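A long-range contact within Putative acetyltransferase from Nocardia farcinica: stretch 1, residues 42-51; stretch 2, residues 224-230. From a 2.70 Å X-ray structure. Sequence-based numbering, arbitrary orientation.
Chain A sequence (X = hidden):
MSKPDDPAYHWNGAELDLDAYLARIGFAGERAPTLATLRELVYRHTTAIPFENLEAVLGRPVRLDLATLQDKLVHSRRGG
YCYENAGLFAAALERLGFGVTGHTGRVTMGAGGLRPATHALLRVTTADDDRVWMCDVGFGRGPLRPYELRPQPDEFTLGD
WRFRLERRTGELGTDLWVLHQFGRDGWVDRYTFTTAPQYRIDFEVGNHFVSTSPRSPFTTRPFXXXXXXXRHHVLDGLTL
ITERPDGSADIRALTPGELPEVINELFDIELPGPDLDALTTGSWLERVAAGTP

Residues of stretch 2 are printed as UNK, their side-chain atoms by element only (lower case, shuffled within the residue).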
ATOM      1  N   VAL A  42       3.955  10.346  -4.186  1.00 22.10           N
ATOM      2  CA  VAL A  42       4.200   9.188  -3.338  1.00 21.98           C
ATOM      3  C   VAL A  42       4.227   9.527  -1.851  1.00 23.12           C
ATOM      4  O   VAL A  42       3.658   8.816  -1.019  1.00 23.24           O
ATOM      5  CB  VAL A  42       5.524   8.523  -3.705  1.00 20.17           C
ATOM      6  CG1 VAL A  42       5.779   7.332  -2.800  1.00 17.83           C
ATOM      7  CG2 VAL A  42       5.482   8.097  -5.153  1.00 19.85           C
ATOM      8  N   TYR A  43       4.896  10.618  -1.524  1.00 23.40           N
ATOM      9  CA  TYR A  43       5.012  11.059  -0.148  1.00 24.11           C
ATOM     10  C   TYR A  43       3.659  11.451   0.461  1.00 24.39           C
ATOM     11  O   TYR A  43       3.284  10.974   1.535  1.00 23.78           O
ATOM     12  CB  TYR A  43       5.992  12.229  -0.101  1.00 24.84           C
ATOM     13  CG  TYR A  43       6.253  12.800   1.268  1.00 26.10           C
ATOM     14  CD1 TYR A  43       5.310  13.615   1.896  1.00 27.50           C
ATOM     15  CD2 TYR A  43       7.464  12.567   1.918  1.00 26.48           C
ATOM     16  CE1 TYR A  43       5.565  14.195   3.137  1.00 28.44           C
ATOM     17  CE2 TYR A  43       7.735  13.139   3.156  1.00 28.46           C
ATOM     18  CZ  TYR A  43       6.780  13.957   3.760  1.00 29.98           C
ATOM     19  OH  TYR A  43       7.052  14.556   4.969  1.00 31.89           O
ATOM     20  N   ARG A  44       2.924  12.313  -0.233  1.00 24.49           N
ATOM     21  CA  ARG A  44       1.624  12.775   0.245  1.00 24.52           C
ATOM     22  C   ARG A  44       0.658  11.627   0.494  1.00 24.37           C
ATOM     23  O   ARG A  44       0.024  11.558   1.545  1.00 23.27           O
ATOM     24  CB  ARG A  44       0.997  13.736  -0.770  1.00 26.11           C
ATOM     25  CG  ARG A  44       1.797  14.987  -1.055  1.00 26.54           C
ATOM     26  CD  ARG A  44       2.049  15.769   0.208  1.00 28.40           C
ATOM     27  NE  ARG A  44       2.629  17.079  -0.072  1.00 30.63           N
ATOM     28  CZ  ARG A  44       3.037  17.927   0.865  1.00 30.14           C
ATOM     29  NH1 ARG A  44       2.926  17.596   2.146  1.00 28.18           N
ATOM     30  NH2 ARG A  44       3.560  19.097   0.522  1.00 28.45           N
ATOM     31  N   HIS A  45       0.553  10.736  -0.492  1.00 24.08           N
ATOM     32  CA  HIS A  45      -0.340   9.579  -0.429  1.00 23.52           C
ATOM     33  C   HIS A  45       0.032   8.616   0.687  1.00 22.22           C
ATOM     34  O   HIS A  45      -0.796   8.285   1.528  1.00 24.12           O
ATOM     35  CB  HIS A  45      -0.329   8.836  -1.775  1.00 24.74           C
ATOM     36  CG  HIS A  45      -1.370   7.759  -1.895  1.00 24.91           C
ATOM     37  ND1 HIS A  45      -2.292   7.729  -2.919  1.00 23.68           N
ATOM     38  CD2 HIS A  45      -1.613   6.661  -1.143  1.00 23.36           C
ATOM     39  CE1 HIS A  45      -3.058   6.661  -2.792  1.00 23.05           C
ATOM     40  NE2 HIS A  45      -2.666   5.996  -1.722  1.00 23.64           N
ATOM     41  N   THR A  46       1.275   8.162   0.700  1.00 20.80           N
ATOM     42  CA  THR A  46       1.690   7.224   1.726  1.00 18.92           C
ATOM     43  C   THR A  46       1.548   7.767   3.130  1.00 18.52           C
ATOM     44  O   THR A  46       1.359   6.999   4.065  1.00 19.26           O
ATOM     45  CB  THR A  46       3.140   6.775   1.520  1.00 18.37           C
ATOM     46  OG1 THR A  46       3.987   7.928   1.403  1.00 16.39           O
ATOM     47  CG2 THR A  46       3.245   5.907   0.270  1.00 15.87           C
ATOM     48  N   THR A  47       1.631   9.086   3.287  1.00 18.09           N
ATOM     49  CA  THR A  47       1.524   9.684   4.624  1.00 17.41           C
ATOM     50  C   THR A  47       0.154  10.268   4.934  1.00 16.18           C
ATOM     51  O   THR A  47      -0.075  10.778   6.029  1.00 14.42           O
ATOM     52  CB  THR A  47       2.590  10.786   4.852  1.00 17.35           C
ATOM     53  OG1 THR A  47       2.362  11.881   3.964  1.00 17.23           O
ATOM     54  CG2 THR A  47       3.979  10.231   4.611  1.00 17.19           C
ATOM     55  N   ALA A  48      -0.756  10.174   3.972  1.00 15.72           N
ATOM     56  CA  ALA A  48      -2.097  10.700   4.146  1.00 15.96           C
ATOM     57  C   ALA A  48      -3.163   9.612   4.262  1.00 18.41           C
ATOM     58  O   ALA A  48      -4.005   9.659   5.165  1.00 18.79           O
ATOM     59  CB  ALA A  48      -2.438  11.636   2.995  1.00 11.74           C
ATOM     60  N   ILE A  49      -3.121   8.632   3.360  1.00 18.34           N
ATOM     61  CA  ILE A  49      -4.123   7.564   3.335  1.00 18.82           C
ATOM     62  C   ILE A  49      -3.901   6.429   4.333  1.00 19.06           C
ATOM     63  O   ILE A  49      -2.811   5.869   4.397  1.00 19.96           O
ATOM     64  CB  ILE A  49      -4.203   6.934   1.923  1.00 19.79           C
ATOM     65  CG1 ILE A  49      -4.310   8.035   0.864  1.00 20.59           C
ATOM     66  CG2 ILE A  49      -5.396   5.992   1.837  1.00 19.41           C
ATOM     67  CD1 ILE A  49      -5.498   8.942   1.044  1.00 18.34           C
ATOM     68  N   PRO A  50      -4.930   6.084   5.133  1.00 18.05           N
ATOM     69  CA  PRO A  50      -4.804   4.997   6.110  1.00 18.35           C
ATOM     70  C   PRO A  50      -4.783   3.617   5.429  1.00 18.56           C
ATOM     71  O   PRO A  50      -5.185   3.468   4.277  1.00 19.12           O
ATOM     72  CB  PRO A  50      -6.050   5.173   6.986  1.00 18.17           C
ATOM     73  CG  PRO A  50      -6.347   6.605   6.894  1.00 17.23           C
ATOM     74  CD  PRO A  50      -6.132   6.881   5.424  1.00 17.82           C
ATOM     75  N   PHE A  51      -4.309   2.611   6.147  1.00 18.00           N
ATOM     76  CA  PHE A  51      -4.276   1.258   5.618  1.00 18.16           C
ATOM     77  C   PHE A  51      -5.232   0.397   6.444  1.00 19.05           C
ATOM     78  O   PHE A  51      -5.200   0.429   7.670  1.00 19.07           O
ATOM     79  CB  PHE A  51      -2.865   0.700   5.696  1.00 17.67           C
ATOM     80  CG  PHE A  51      -2.744  -0.701   5.201  1.00 19.22           C
ATOM     81  CD1 PHE A  51      -3.173  -1.772   5.983  1.00 20.03           C
ATOM     82  CD2 PHE A  51      -2.194  -0.958   3.955  1.00 18.94           C
ATOM     83  CE1 PHE A  51      -3.050  -3.078   5.532  1.00 20.60           C
ATOM     84  CE2 PHE A  51      -2.065  -2.259   3.493  1.00 19.94           C
ATOM     85  CZ  PHE A  51      -2.494  -3.324   4.284  1.00 20.74           C
ATOM     86  N   UNK A 224      -4.477  -2.740  10.649  1.00 22.49           N
ATOM     87  CA  UNK A 224      -4.388  -1.342  10.251  1.00 21.05           C
ATOM     88  C   UNK A 224      -2.985  -0.752  10.355  1.00 21.24           C
ATOM     89  O   UNK A 224      -2.227  -1.039  11.287  1.00 21.66           O
ATOM     90  c   UNK A 224      -7.468  -1.278  10.126  1.00 19.31           C
ATOM     91  c   UNK A 224      -6.709  -1.084  11.422  1.00 19.61           C
ATOM     92  c   UNK A 224      -7.464  -0.162  12.362  1.00 17.30           C
ATOM     93  c   UNK A 224      -5.329  -0.504  11.117  1.00 20.65           C
ATOM     94  N   UNK A 225      -2.641   0.078   9.386  1.00 19.40           N
ATOM     95  CA  UNK A 225      -1.361   0.742   9.414  1.00 18.65           C
ATOM     96  C   UNK A 225      -1.635   2.199   9.098  1.00 19.92           C
ATOM     97  O   UNK A 225      -2.602   2.523   8.411  1.00 19.98           O
ATOM     98  o   UNK A 225       2.043  -1.467   7.536  1.00 19.38           O
ATOM     99  c   UNK A 225       0.847  -1.757   7.457  1.00 18.81           C
ATOM    100  c   UNK A 225      -0.413   0.171   8.369  1.00 18.43           C
ATOM    101  c   UNK A 225      -0.133  -1.291   8.499  1.00 17.83           C
ATOM    102  n   UNK A 225       0.345  -2.469   6.455  1.00 16.11           N
ATOM    103  N   UNK A 226      -0.806   3.077   9.641  1.00 19.38           N
ATOM    104  CA  UNK A 226      -0.915   4.502   9.385  1.00 19.07           C
ATOM    105  C   UNK A 226       0.542   4.877   9.240  1.00 19.65           C
ATOM    106  O   UNK A 226       1.361   4.542  10.098  1.00 19.12           O
ATOM    107  n   UNK A 226      -2.874  10.403   8.155  1.00 17.96           N
ATOM    108  c   UNK A 226      -1.800   6.704  10.291  1.00 16.74           C
ATOM    109  c   UNK A 226      -2.767   6.875   9.143  1.00 17.21           C
ATOM    110  n   UNK A 226      -1.388   8.769   7.556  1.00 18.50           N
ATOM    111  c   UNK A 226      -2.470   9.145   8.220  1.00 18.62           C
ATOM    112  c   UNK A 226      -1.549   5.236  10.566  1.00 18.38           C
ATOM    113  n   UNK A 226      -3.138   8.274   8.967  1.00 19.36           N
ATOM    114  N   UNK A 227       0.887   5.547   8.151  1.00 19.53           N
ATOM    115  CA  UNK A 227       2.284   5.883   7.946  1.00 19.79           C
ATOM    116  C   UNK A 227       2.609   7.370   7.952  1.00 20.82           C
ATOM    117  O   UNK A 227       1.990   8.166   7.242  1.00 21.74           O
ATOM    118  c   UNK A 227       7.006   5.578   6.140  1.00 13.25           C
ATOM    119  c   UNK A 227       4.248   5.344   6.458  1.00 15.09           C
ATOM    120  c   UNK A 227       6.152   6.129   5.192  1.00 12.89           C
ATOM    121  c   UNK A 227       4.779   6.009   5.355  1.00 14.27           C
ATOM    122  c   UNK A 227       5.111   4.795   7.394  1.00 13.01           C
ATOM    123  c   UNK A 227       2.776   5.247   6.648  1.00 16.69           C
ATOM    124  c   UNK A 227       6.483   4.909   7.241  1.00 13.07           C
ATOM    125  N   UNK A 228       3.588   7.729   8.772  1.00 20.45           N
ATOM    126  CA  UNK A 228       4.036   9.106   8.887  1.00 21.91           C
ATOM    127  C   UNK A 228       5.504   9.175   8.454  1.00 22.73           C
ATOM    128  O   UNK A 228       6.173   8.142   8.351  1.00 23.00           O
ATOM    129  n   UNK A 228       1.474  10.449  10.192  1.00 20.20           N
ATOM    130  c   UNK A 228       2.420   9.633  10.776  1.00 22.06           C
ATOM    131  n   UNK A 228       0.461   9.358  11.733  1.00 21.12           N
ATOM    132  c   UNK A 228       3.853   9.599  10.327  1.00 21.33           C
ATOM    133  c   UNK A 228       0.309  10.264  10.785  1.00 20.61           C
ATOM    134  c   UNK A 228       1.772   8.945  11.748  1.00 21.51           C
ATOM    135  N   UNK A 229       6.005  10.379   8.189  1.00 21.91           N
ATOM    136  CA  UNK A 229       7.383  10.510   7.738  1.00 20.94           C
ATOM    137  C   UNK A 229       8.358  10.081   8.819  1.00 20.22           C
ATOM    138  O   UNK A 229       9.432   9.578   8.519  1.00 19.24           O
ATOM    139  o   UNK A 229       8.081  12.716   8.445  1.00 21.82           O
ATOM    140  c   UNK A 229       7.684  11.951   7.325  1.00 20.92           C
ATOM    141  N   UNK A 230       7.968  10.253  10.076  1.00 20.01           N
ATOM    142  CA  UNK A 230       8.836   9.909  11.189  1.00 20.97           C
ATOM    143  C   UNK A 230       8.406   8.713  12.037  1.00 21.78           C
ATOM    144  O   UNK A 230       9.127   8.311  12.946  1.00 23.27           O
ATOM    145  o   UNK A 230       6.619  11.142  12.267  1.00 21.12           O
ATOM    146  c   UNK A 230       7.693  11.535  12.768  1.00 22.10           C
ATOM    147  o   UNK A 230       7.739  12.255  13.792  1.00 22.25           O
ATOM    148  c   UNK A 230       8.996  11.131  12.094  1.00 21.05           C
TER
HETATM  149  O   HOH W   1      -0.846   6.616   6.114  1.00 23.73           O
HETATM  150  O   HOH W   2       1.371  12.016   7.947  1.00 32.56           O

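Position 224 has four side-chain carbons, forked at the second, and no heteroatom. Its CA-to-CB bond points away from stretch 1 overall, yet CB still lies 3.6 Å from Phe51 O, and CA comes nearer, 3.2 Å from Phe51 O in a CA-H...O contact, at the edge of the Phe51 ring. A fork at the second carbon identifies Leu224.

Position 225 carries three carbons, the third bearing one oxygen and one nitrogen, which is a carboxamide on a two-carbon stem. Its nitrogen lies over one face of the Phe51 ring, 3.6 Å from Phe51 CE1. The residue is Gln225. Its backbone forms an antiparallel bridge with Phe51: Phe51 N donates to Gln225 O at 2.8 Å and Gln225 N to Phe51 O at 3.1 Å, with N-H...O angles of 149° and 156°.

Position 226 runs through three carbons and a nitrogen to a carbon holding two more nitrogens, a guanidinium. The chain starts sideways, but its end reaches the backbone carbonyl of Thr47, with one terminal nitrogen 2.8 Å from Thr47 O, near the guanidinium plane. Ala48 O sits over one face, 3.3 Å from the other terminal nitrogen. This is Arg226. NH1 donates to Thr47 O at 174°, nearly linear, whereas the angle from NH2 to Ala48 O is too poor for a hydrogen bond. Pro50 CA packs 4.1 Å from Arg226 CD.

Position 227 has one carbon followed by a six-carbon ring with no hydroxyl. Thr46 O is 3.4 Å from its CB and lies near the ring plane, and its backbone O receives a CA-H...O contact from Thr47 CA at 3.1 Å. The residue is Phe227. Water 1 accepts from Phe227 N at 2.9 Å and lies 3.0 Å from Thr46 O and 2.7 Å from Ile49 O.

Position 228 shows one carbon and a five-membered ring of three carbons and two nitrogens. CB points away from stretch 1, yet water 2 lies 2.7 Å from both a ring nitrogen and Thr47 O. The imidazole identifies His228, linked through ND1.

Position 229 has one carbon and one oxygen; CB points toward stretch 1 and lies 3.6 Å from Tyr43 OH. This is Ser229.

Position 230 has two carbons, the second bearing two oxygens, a carboxylate. It touches nothing on stretch 1. It is Asp230.

The contact therefore joins a single backbone bridge at Phe51 to a polar anchor at Thr47, whose carbonyl receives both Arg226 NH1 and water 2. Water 1 links the two backbones, and side-chain packing accompanies these bonds across 542 Å² of buried surface.

Stretch 2, residues 224-230: LQRFHSD
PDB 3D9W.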